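Uncharacterized hypothetical protein (Bacteroides uniformis, PDB 4EIU) is of unknown function but belongs to the DUF3823 family, whose N-terminal domain is grouped with the transthyretin-like folds. Local coordinates at residues M152-K156 and D157-N161; D228-V231 and G232-T235. All coordinates share one frame; numbering follows the deposited sequence.

Contact 1 of 2, residues M152-K156 and D157-N161; sequences MGNWK and DEYLN
The Tyr-159 ring carries Lys-156 CB over the centre of one face, a CH-pi contact with CB 3.9 Å from the ring centroid. At the ring edge Tyr-159 OH donates to Asn-154 O, 2.7 Å away and nearly along the C=O axis. Another part of its edge is turned to the face of the Trp-155 six-membered ring, offset edge-to-face, with planes at 88°. Asp-157 N lies 3.5 Å above the plane of the Trp-155 indole, toward its rim. Near that plane lie two edge contacts. Trp-155 NE1 donates to Asp-157 OD1 at 3.0 Å, on the anti side of the carboxylate, and Leu-160 CD1 comes up to Trp-155 CH2 at 4.3 Å. With chi1 at 172° the indole swings to the side of its carbonyl carbon, beside the 3-10 turn 157-160. Tyr-159 N donates to Lys-156 O (3.1 Å), which starts that turn. A phenylalanine at Tyr-159 would probably leave Asn-154 O without its hydroxyl donor. The contact lies on the surface, in the loop that follows helix 142-149 and leads into strand 162-170. Trp-155 rests on Phe-145 and Ile-149 of that helix, and Tyr-159 meets the ring of Tyr-227 edge-to-face.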
HETATM    1  N   MSE A 152     -11.464 -15.916  -9.321  1.00 41.24           N
HETATM    2  CA  MSE A 152     -10.159 -16.417  -9.608  1.00 43.09           C
HETATM    3  C   MSE A 152      -9.975 -17.853  -9.085  1.00 46.38           C
HETATM    4  O   MSE A 152      -9.027 -18.543  -9.493  1.00 45.05           O
HETATM    5  CB  MSE A 152      -9.075 -15.499  -9.098  1.00 40.39           C
HETATM    6  CG  MSE A 152      -8.950 -14.213  -9.846  1.00 44.47           C
HETATM    7 SE   MSE A 152      -7.363 -13.306  -9.273  0.75 37.29          SE
HETATM    8  CE  MSE A 152      -8.115 -12.230  -8.051  1.00 30.35           C
ATOM      9  N   GLY A 153     -10.860 -18.305  -8.199  1.00 44.10           N
ATOM     10  CA  GLY A 153     -10.741 -19.651  -7.648  1.00 45.69           C
ATOM     11  C   GLY A 153      -9.955 -19.640  -6.327  1.00 41.30           C
ATOM     12  O   GLY A 153      -9.346 -18.665  -5.962  1.00 39.36           O
ATOM     13  N   ASN A 154      -9.976 -20.762  -5.644  1.00 40.01           N
ATOM     14  CA  ASN A 154      -9.395 -20.886  -4.329  1.00 43.41           C
ATOM     15  C   ASN A 154      -9.867 -19.723  -3.403  1.00 40.05           C
ATOM     16  O   ASN A 154      -9.112 -19.147  -2.666  1.00 38.64           O
ATOM     17  CB  ASN A 154      -7.889 -20.976  -4.448  1.00 40.93           C
ATOM     18  CG  ASN A 154      -7.227 -21.371  -3.136  1.00 42.43           C
ATOM     19  OD1 ASN A 154      -6.169 -20.854  -2.823  1.00 51.19           O
ATOM     20  ND2 ASN A 154      -7.880 -22.181  -2.345  1.00 41.20           N
ATOM     21  N   TRP A 155     -11.134 -19.357  -3.525  1.00 39.88           N
ATOM     22  CA  TRP A 155     -11.720 -18.328  -2.675  1.00 40.14           C
ATOM     23  C   TRP A 155     -11.750 -18.776  -1.234  1.00 39.43           C
ATOM     24  O   TRP A 155     -12.052 -19.973  -0.927  1.00 40.36           O
ATOM     25  CB  TRP A 155     -13.130 -17.941  -3.166  1.00 38.18           C
ATOM     26  CG  TRP A 155     -13.812 -17.024  -2.197  1.00 40.12           C
ATOM     27  CD1 TRP A 155     -14.794 -17.359  -1.326  1.00 46.94           C
ATOM     28  CD2 TRP A 155     -13.456 -15.651  -1.860  1.00 40.84           C
ATOM     29  NE1 TRP A 155     -15.118 -16.308  -0.510  1.00 48.89           N
ATOM     30  CE2 TRP A 155     -14.365 -15.246  -0.796  1.00 44.38           C
ATOM     31  CE3 TRP A 155     -12.558 -14.727  -2.358  1.00 40.18           C
ATOM     32  CZ2 TRP A 155     -14.327 -13.984  -0.239  1.00 44.03           C
ATOM     33  CZ3 TRP A 155     -12.549 -13.439  -1.803  1.00 41.97           C
ATOM     34  CH2 TRP A 155     -13.414 -13.082  -0.777  1.00 41.26           C
ATOM     35  N   LYS A 156     -11.493 -17.847  -0.337  1.00 41.86           N
ATOM     36  CA  LYS A 156     -11.728 -18.072   1.123  1.00 42.14           C
ATOM     37  C   LYS A 156     -12.255 -16.780   1.768  1.00 39.99           C
ATOM     38  O   LYS A 156     -11.661 -15.700   1.554  1.00 41.27           O
ATOM     39  CB  LYS A 156     -10.394 -18.447   1.822  1.00 47.34           C
ATOM     40  CG  LYS A 156      -9.639 -19.635   1.200  1.00 43.73           C
ATOM     41  CD  LYS A 156      -8.375 -19.971   2.010  1.00 46.21           C
ATOM     42  CE  LYS A 156      -7.615 -21.133   1.394  1.00 48.54           C
ATOM     43  NZ  LYS A 156      -6.421 -21.512   2.201  1.00 54.27           N
ATOM     44  N   ASP A 157     -13.309 -16.867   2.583  1.00 40.48           N
ATOM     45  CA  ASP A 157     -13.846 -15.697   3.265  1.00 40.92           C
ATOM     46  C   ASP A 157     -12.740 -15.067   4.108  1.00 41.91           C
ATOM     47  O   ASP A 157     -12.661 -13.863   4.238  1.00 41.20           O
ATOM     48  CB  ASP A 157     -14.984 -16.040   4.184  1.00 39.25           C
ATOM     49  CG  ASP A 157     -16.257 -16.418   3.469  1.00 42.55           C
ATOM     50  OD1 ASP A 157     -16.395 -16.185   2.247  1.00 46.93           O
ATOM     51  OD2 ASP A 157     -17.091 -16.998   4.126  1.00 47.15           O
ATOM     52  N   GLU A 158     -11.847 -15.886   4.655  1.00 41.05           N
ATOM     53  CA  GLU A 158     -10.794 -15.366   5.558  1.00 41.43           C
ATOM     54  C   GLU A 158      -9.773 -14.433   4.891  1.00 46.42           C
ATOM     55  O   GLU A 158      -8.995 -13.758   5.580  1.00 43.05           O
ATOM     56  CB  GLU A 158     -10.093 -16.556   6.264  1.00 43.16           C
ATOM     57  CG  GLU A 158      -9.091 -17.272   5.355  1.00 48.84           C
ATOM     58  CD  GLU A 158      -8.433 -18.498   6.014  1.00 55.23           C
ATOM     59  OE1 GLU A 158      -8.895 -18.929   7.041  1.00 58.88           O
ATOM     60  OE2 GLU A 158      -7.454 -19.044   5.492  1.00 71.27           O
ATOM     61  N   TYR A 159      -9.768 -14.391   3.560  1.00 39.46           N
ATOM     62  CA  TYR A 159      -8.927 -13.422   2.847  1.00 40.26           C
ATOM     63  C   TYR A 159      -9.238 -11.973   3.286  1.00 47.64           C
ATOM     64  O   TYR A 159      -8.357 -11.125   3.309  1.00 45.00           O
ATOM     65  CB  TYR A 159      -9.061 -13.540   1.338  1.00 37.25           C
ATOM     66  CG  TYR A 159      -8.517 -14.799   0.681  1.00 40.81           C
ATOM     67  CD1 TYR A 159      -7.561 -15.581   1.283  1.00 40.36           C
ATOM     68  CD2 TYR A 159      -8.973 -15.189  -0.576  1.00 39.49           C
ATOM     69  CE1 TYR A 159      -7.108 -16.731   0.685  1.00 43.06           C
ATOM     70  CE2 TYR A 159      -8.522 -16.352  -1.197  1.00 38.57           C
ATOM     71  CZ  TYR A 159      -7.555 -17.091  -0.580  1.00 43.01           C
ATOM     72  OH  TYR A 159      -7.119 -18.260  -1.158  1.00 44.35           O
ATOM     73  N   LEU A 160     -10.477 -11.707   3.681  1.00 42.94           N
ATOM     74  CA  LEU A 160     -10.872 -10.390   4.138  1.00 41.69           C
ATOM     75  C   LEU A 160     -10.449 -10.019   5.563  1.00 42.75           C
ATOM     76  O   LEU A 160     -10.534  -8.845   5.916  1.00 46.79           O
ATOM     77  CB  LEU A 160     -12.363 -10.170   3.923  1.00 45.90           C
ATOM     78  CG  LEU A 160     -12.757  -9.809   2.498  1.00 45.30           C
ATOM     79  CD1 LEU A 160     -14.236 -10.134   2.313  1.00 48.63           C
ATOM     80  CD2 LEU A 160     -12.413  -8.357   2.192  1.00 43.34           C
ATOM     81  N   ASN A 161      -9.943 -10.971   6.364  1.00 46.95           N
ATOM     82  CA  ASN A 161      -9.634 -10.697   7.768  1.00 50.44           C
ATOM     83  C   ASN A 161      -8.546  -9.608   7.877  1.00 51.25           C
ATOM     84  O   ASN A 161      -7.503  -9.687   7.217  1.00 45.22           O
ATOM     85  CB  ASN A 161      -9.123 -11.942   8.513  1.00 52.19           C
ATOM     86  CG  ASN A 161     -10.188 -13.027   8.682  1.00 55.55           C
ATOM     87  OD1 ASN A 161     -11.371 -12.777   8.565  1.00 52.32           O
ATOM     88  ND2 ASN A 161      -9.745 -14.234   8.937  1.00 50.59           N
TER

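Contact 2 of 2, residues D228-V231 and G232-T235; sequences DTPV and GSGT
Asp-228 reaches across the loop with OD2, which accepts from the backbone of the following residues. Gly-234 N gives the firmer bond, 2.8 Å to Asp-228 OD2, fairly straight and on the anti lone pair. Gly-232 N lies 3.0 Å from Asp-228 OD2, but its N-H is bent to 121° and the bond is weak. The carboxylate gets there because CG sits between the backbone N and the carbonyl carbon (chi1 58°). The other oxygen, Asp-228 OD1, accepts from a water at 2.5 Å. That water is also a weak partner of Gly-232 N.

Inside the loop, Pro-230 O takes two donors from one residue. Ser-233 N reaches Pro-230 O at 2.9 Å, and Ser-233 OG reaches it at 2.7 Å, in the carbonyl plane. The backbone bond closes a type II beta turn from Pro-230 to Ser-233. Gly-232 is its third residue, where positive phi would press a CB against Val-231 O. Ser-233 OG also accepts from Thr-235 N at 3.1 Å, an ST turn that begins at the last residue of the beta turn.

Further out, Thr-229 N donates to Thr-235 O at 3.0 Å and brings the two arms of the 228-235 turn region together. Asp-228 CA makes a CA-H...O contact with the same oxygen. The peptide before Pro-230 is cis, and the proline CD faces Ser-233 OG. The loop joins strand 216-225 to strand 239-247. Arg-237 NE bonds to Thr-229 O, and the Pro-230 side chain touches Arg-237. Thr-229 OG1 bonds to Gly-77 O, just past the end of strand 69-76 in the other sheet.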
ATOM      1  N   ASP A 228      -2.507 -11.653  -0.239  1.00 38.93           N
ATOM      2  CA  ASP A 228      -1.252 -11.280  -0.855  1.00 38.09           C
ATOM      3  C   ASP A 228      -1.396 -10.756  -2.249  1.00 37.55           C
ATOM      4  O   ASP A 228      -2.263 -11.208  -3.021  1.00 39.03           O
ATOM      5  CB  ASP A 228      -0.218 -12.433  -0.787  1.00 42.42           C
ATOM      6  CG  ASP A 228      -0.677 -13.728  -1.457  1.00 44.00           C
ATOM      7  OD1 ASP A 228      -1.878 -13.942  -1.658  1.00 54.47           O
ATOM      8  OD2 ASP A 228       0.186 -14.552  -1.806  1.00 48.70           O
ATOM      9  N   THR A 229      -0.519  -9.805  -2.577  1.00 35.32           N
ATOM     10  CA  THR A 229      -0.486  -9.178  -3.896  1.00 36.57           C
ATOM     11  C   THR A 229       0.992  -9.063  -4.292  1.00 36.81           C
ATOM     12  O   THR A 229       1.837  -8.670  -3.464  1.00 35.35           O
ATOM     13  CB  THR A 229      -1.233  -7.798  -3.934  1.00 35.23           C
ATOM     14  OG1 THR A 229      -0.717  -6.895  -2.945  1.00 35.98           O
ATOM     15  CG2 THR A 229      -2.743  -7.970  -3.696  1.00 34.86           C
ATOM     16  N   PRO A 230       1.344  -9.507  -5.507  1.00 39.78           N
ATOM     17  CA  PRO A 230       0.530 -10.299  -6.438  1.00 39.49           C
ATOM     18  C   PRO A 230       0.164 -11.631  -5.800  1.00 40.29           C
ATOM     19  O   PRO A 230       0.862 -12.114  -4.874  1.00 39.01           O
ATOM     20  CB  PRO A 230       1.436 -10.543  -7.661  1.00 39.08           C
ATOM     21  CG  PRO A 230       2.762  -9.979  -7.315  1.00 43.15           C
ATOM     22  CD  PRO A 230       2.662  -9.153  -6.059  1.00 38.52           C
ATOM     23  N   VAL A 231      -0.934 -12.181  -6.282  1.00 37.04           N
ATOM     24  CA  VAL A 231      -1.509 -13.420  -5.749  1.00 35.26           C
ATOM     25  C   VAL A 231      -0.436 -14.501  -5.804  1.00 39.97           C
ATOM     26  O   VAL A 231       0.243 -14.662  -6.811  1.00 41.77           O
ATOM     27  CB  VAL A 231      -2.809 -13.758  -6.515  1.00 43.28           C
ATOM     28  CG1 VAL A 231      -3.271 -15.185  -6.244  1.00 51.02           C
ATOM     29  CG2 VAL A 231      -3.831 -12.703  -6.062  1.00 45.18           C
ATOM     30  N   GLY A 232      -0.262 -15.198  -4.706  1.00 44.39           N
ATOM     31  CA  GLY A 232       0.713 -16.284  -4.601  1.00 42.04           C
ATOM     32  C   GLY A 232       2.093 -15.817  -4.191  1.00 46.01           C
ATOM     33  O   GLY A 232       2.984 -16.661  -3.975  1.00 44.74           O
ATOM     34  N   SER A 233       2.316 -14.509  -4.077  1.00 42.66           N
ATOM     35  CA  SER A 233       3.653 -14.012  -3.725  1.00 44.48           C
ATOM     36  C   SER A 233       3.935 -14.182  -2.242  1.00 48.77           C
ATOM     37  O   SER A 233       5.080 -14.185  -1.858  1.00 50.20           O
ATOM     38  CB  SER A 233       3.856 -12.534  -4.056  1.00 41.48           C
ATOM     39  OG  SER A 233       2.953 -11.710  -3.281  1.00 39.88           O
ATOM     40  N   GLY A 234       2.911 -14.307  -1.403  1.00 44.76           N
ATOM     41  CA  GLY A 234       3.138 -14.312   0.037  1.00 47.40           C
ATOM     42  C   GLY A 234       3.202 -12.904   0.642  1.00 50.11           C
ATOM     43  O   GLY A 234       3.129 -12.805   1.847  1.00 49.22           O
ATOM     44  N   THR A 235       3.308 -11.818  -0.155  1.00 41.62           N
ATOM     45  CA  THR A 235       3.398 -10.473   0.380  1.00 40.46           C
ATOM     46  C   THR A 235       2.053  -9.873   0.652  1.00 40.22           C
ATOM     47  O   THR A 235       1.324  -9.553  -0.269  1.00 35.37           O
ATOM     48  CB  THR A 235       4.177  -9.529  -0.567  1.00 41.81           C
ATOM     49  OG1 THR A 235       5.364 -10.187  -0.985  1.00 44.22           O
ATOM     50  CG2 THR A 235       4.535  -8.223   0.136  1.00 40.31           C
TER
HETATM   51  O   HOH W   1      -2.950 -15.868  -2.734  1.00 46.97           O

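Overall arrangement
After strand 10-18 the chain builds the five-stranded antiparallel sheet, 91-101 being its last strand in sequence. Contact 1 comes later, after helix 142-149, and shapes the connection into strand 162-170 of the four-stranded sheet. Contact 2 closes the loop between strands 216-225 and 239-247 of that same sheet. The two are in series and neither nest nor cross. The centres of contacts 1 and 2 are 13 Å apart. The nearest atoms of contacts 1 and 2 are about 5 Å apart, without touching. Asn-226 and Tyr-227, just before contact 2, bridge this interval by meeting residues of 157-161. Contact 2 also reaches the first sheet's side of the fold through Gly-77.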